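Local coordinates for protein alanine racemase (Oenococcus oeni PSU-1, PDB 3HUR) that belongs to the alanine racemase family, pairing an N-terminal TIM-barrel domain with a C-terminal domain rich in beta strands, at residues Thr164-Ala169 / Ser206-Trp211. Sequence-based numbering, arbitrary orientation.
With SO4 (sulfate ion), chain B.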
loop_
_atom_site.group_PDB
_atom_site.type_symbol
_atom_site.label_atom_id
_atom_site.label_comp_id
_atom_site.label_asym_id
_atom_site.label_seq_id
_atom_site.Cartn_x
_atom_site.Cartn_y
_atom_site.Cartn_z
ATOM N N THR A 164 -3.798 5.719 -39.061
ATOM C CA THR A 164 -2.794 6.248 -38.136
ATOM C C THR A 164 -3.512 6.764 -36.895
ATOM O O THR A 164 -4.735 6.788 -36.840
ATOM C CB THR A 164 -2.064 7.465 -38.777
ATOM O OG1 THR A 164 -0.839 7.748 -38.091
ATOM C CG2 THR A 164 -2.956 8.723 -38.752
ATOM N N HIS A 165 -2.776 7.273 -35.926
ATOM C CA HIS A 165 -3.442 8.091 -34.883
ATOM C C HIS A 165 -2.444 9.057 -34.319
ATOM O O HIS A 165 -1.223 8.822 -34.400
ATOM C CB HIS A 165 -3.907 7.227 -33.708
ATOM C CG HIS A 165 -2.762 6.665 -32.933
ATOM N ND1 HIS A 165 -2.403 7.149 -31.699
ATOM C CD2 HIS A 165 -1.817 5.758 -33.285
ATOM C CE1 HIS A 165 -1.311 6.518 -31.294
ATOM N NE2 HIS A 165 -0.929 5.681 -32.246
ATOM N N PHE A 166 -2.993 10.063 -33.657
ATOM C CA PHE A 166 -2.258 11.186 -33.140
ATOM C C PHE A 166 -1.995 10.995 -31.652
ATOM O O PHE A 166 -2.909 10.895 -30.882
ATOM C CB PHE A 166 -3.063 12.478 -33.414
ATOM C CG PHE A 166 -3.268 12.733 -34.892
ATOM C CD1 PHE A 166 -2.256 13.310 -35.665
ATOM C CD2 PHE A 166 -4.419 12.328 -35.538
ATOM C CE1 PHE A 166 -2.409 13.484 -37.052
ATOM C CE2 PHE A 166 -4.579 12.527 -36.910
ATOM C CZ PHE A 166 -3.567 13.115 -37.663
ATOM N N ALA A 167 -0.725 10.963 -31.268
ATOM C CA ALA A 167 -0.324 10.822 -29.887
ATOM C C ALA A 167 -0.693 11.983 -28.988
ATOM O O ALA A 167 -0.887 11.790 -27.792
ATOM C CB ALA A 167 1.147 10.601 -29.812
ATOM N N THR A 168 -0.791 13.195 -29.503
ATOM C CA THR A 168 -0.890 14.310 -28.588
ATOM C C THR A 168 -2.223 15.032 -28.690
ATOM O O THR A 168 -2.372 16.179 -28.242
ATOM C CB THR A 168 0.300 15.267 -28.767
ATOM O OG1 THR A 168 0.313 15.738 -30.107
ATOM C CG2 THR A 168 1.657 14.540 -28.432
ATOM N N ALA A 169 -3.217 14.346 -29.228
ATOM C CA ALA A 169 -4.561 14.895 -29.256
ATOM C C ALA A 169 -5.143 15.040 -27.833
ATOM O O ALA A 169 -5.932 15.939 -27.601
ATOM C CB ALA A 169 -5.468 14.030 -30.139
ATOM N N SER A 206 -9.810 8.445 -29.688
ATOM C CA SER A 206 -10.849 9.068 -28.861
ATOM C C SER A 206 -10.651 10.562 -28.775
ATOM O O SER A 206 -11.595 11.345 -28.821
ATOM C CB SER A 206 -10.841 8.487 -27.429
ATOM O OG SER A 206 -11.543 7.247 -27.303
ATOM N N ALA A 207 -9.410 10.934 -28.566
ATOM C CA ALA A 207 -9.047 12.307 -28.297
ATOM C C ALA A 207 -9.234 13.158 -29.602
ATOM O O ALA A 207 -9.808 14.262 -29.573
ATOM C CB ALA A 207 -7.587 12.353 -27.764
ATOM N N THR A 208 -8.803 12.588 -30.728
ATOM C CA THR A 208 -9.018 13.176 -31.998
ATOM C C THR A 208 -10.501 13.359 -32.206
ATOM O O THR A 208 -10.953 14.453 -32.602
ATOM C CB THR A 208 -8.411 12.351 -33.117
ATOM O OG1 THR A 208 -7.083 11.963 -32.759
ATOM C CG2 THR A 208 -8.328 13.180 -34.401
ATOM N N CYS A 209 -11.295 12.347 -31.898
ATOM C CA CYS A 209 -12.741 12.496 -32.084
ATOM C C CYS A 209 -13.302 13.630 -31.227
ATOM O O CYS A 209 -14.168 14.414 -31.678
ATOM C CB CYS A 209 -13.490 11.184 -31.766
ATOM S SG CYS A 209 -13.247 9.840 -32.959
ATOM N N ILE A 210 -12.842 13.721 -29.981
ATOM C CA ILE A 210 -13.491 14.654 -29.052
ATOM C C ILE A 210 -13.123 16.106 -29.398
ATOM O O ILE A 210 -13.998 16.871 -29.753
ATOM C CB ILE A 210 -13.143 14.394 -27.568
ATOM C CG1 ILE A 210 -13.690 13.033 -27.107
ATOM C CG2 ILE A 210 -13.677 15.543 -26.683
ATOM C CD1 ILE A 210 -13.122 12.574 -25.830
ATOM N N TRP A 211 -11.832 16.429 -29.321
ATOM C CA TRP A 211 -11.338 17.800 -29.439
ATOM C C TRP A 211 -10.900 18.304 -30.845
ATOM O O TRP A 211 -10.421 19.405 -30.940
ATOM C CB TRP A 211 -10.198 18.036 -28.430
ATOM C CG TRP A 211 -10.691 17.962 -27.018
ATOM C CD1 TRP A 211 -11.444 18.889 -26.352
ATOM C CD2 TRP A 211 -10.536 16.854 -26.123
ATOM N NE1 TRP A 211 -11.746 18.429 -25.074
ATOM C CE2 TRP A 211 -11.211 17.181 -24.921
ATOM C CE3 TRP A 211 -9.889 15.618 -26.224
ATOM C CZ2 TRP A 211 -11.231 16.336 -23.822
ATOM C CZ3 TRP A 211 -9.912 14.781 -25.137
ATOM C CH2 TRP A 211 -10.585 15.143 -23.943
HETATM S S SO4 B . -8.125 5.452 -27.634
HETATM O O1 SO4 B . -8.189 5.140 -26.229
HETATM O O2 SO4 B . -7.139 6.452 -27.950
HETATM O O3 SO4 B . -7.659 4.291 -28.333
HETATM O O4 SO4 B . -9.466 5.932 -27.930
HETATM O O HOH W 1 -6.084 9.737 -33.608
#
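Ala169 and Ala207 meet methyl to methyl, CB to CB at 3.6 Å, where the loop that follows strand 157-163 of the TIM barrel lies against the short helix 206-211. Two alanines suit the spot because their stubby side chains let the backbones close to a CA–CA separation of 5.3 Å. The Ala169 methyl also lies 3.7 Å from both the backbone N and the OG1 of Thr208, and this cluster is the tight part of the contact.

Packing is looser on either flank. At one, CD2 on the edge of the Phe166 ring comes within 3.9 Å of Thr208 OG1, which lies near the ring plane; elsewhere Phe166 stacks on Phe180 of helix 174-191. At the other, CE3 of the partly exposed Trp211 stays 4.2 Å from Ala169 O, while its NE1 bonds to Lys240 O.

Thr208 suits its place because it carries both a hydroxyl and a methyl. Its OG1 lies beside the backbone N (chi1 -46°), anti to the carbonyl carbon, bonds to Asn205 OD1 and accepts from a water at 2.6 Å, which in turn accepts from Phe166 N at 3.1 Å; its methyl CG2 lies 4.2 Å from Phe166 CD2. Loop and helix are thus joined directly by van der Waals contact, and the polar link found between them runs through one water that serves the N-H of buried Phe166.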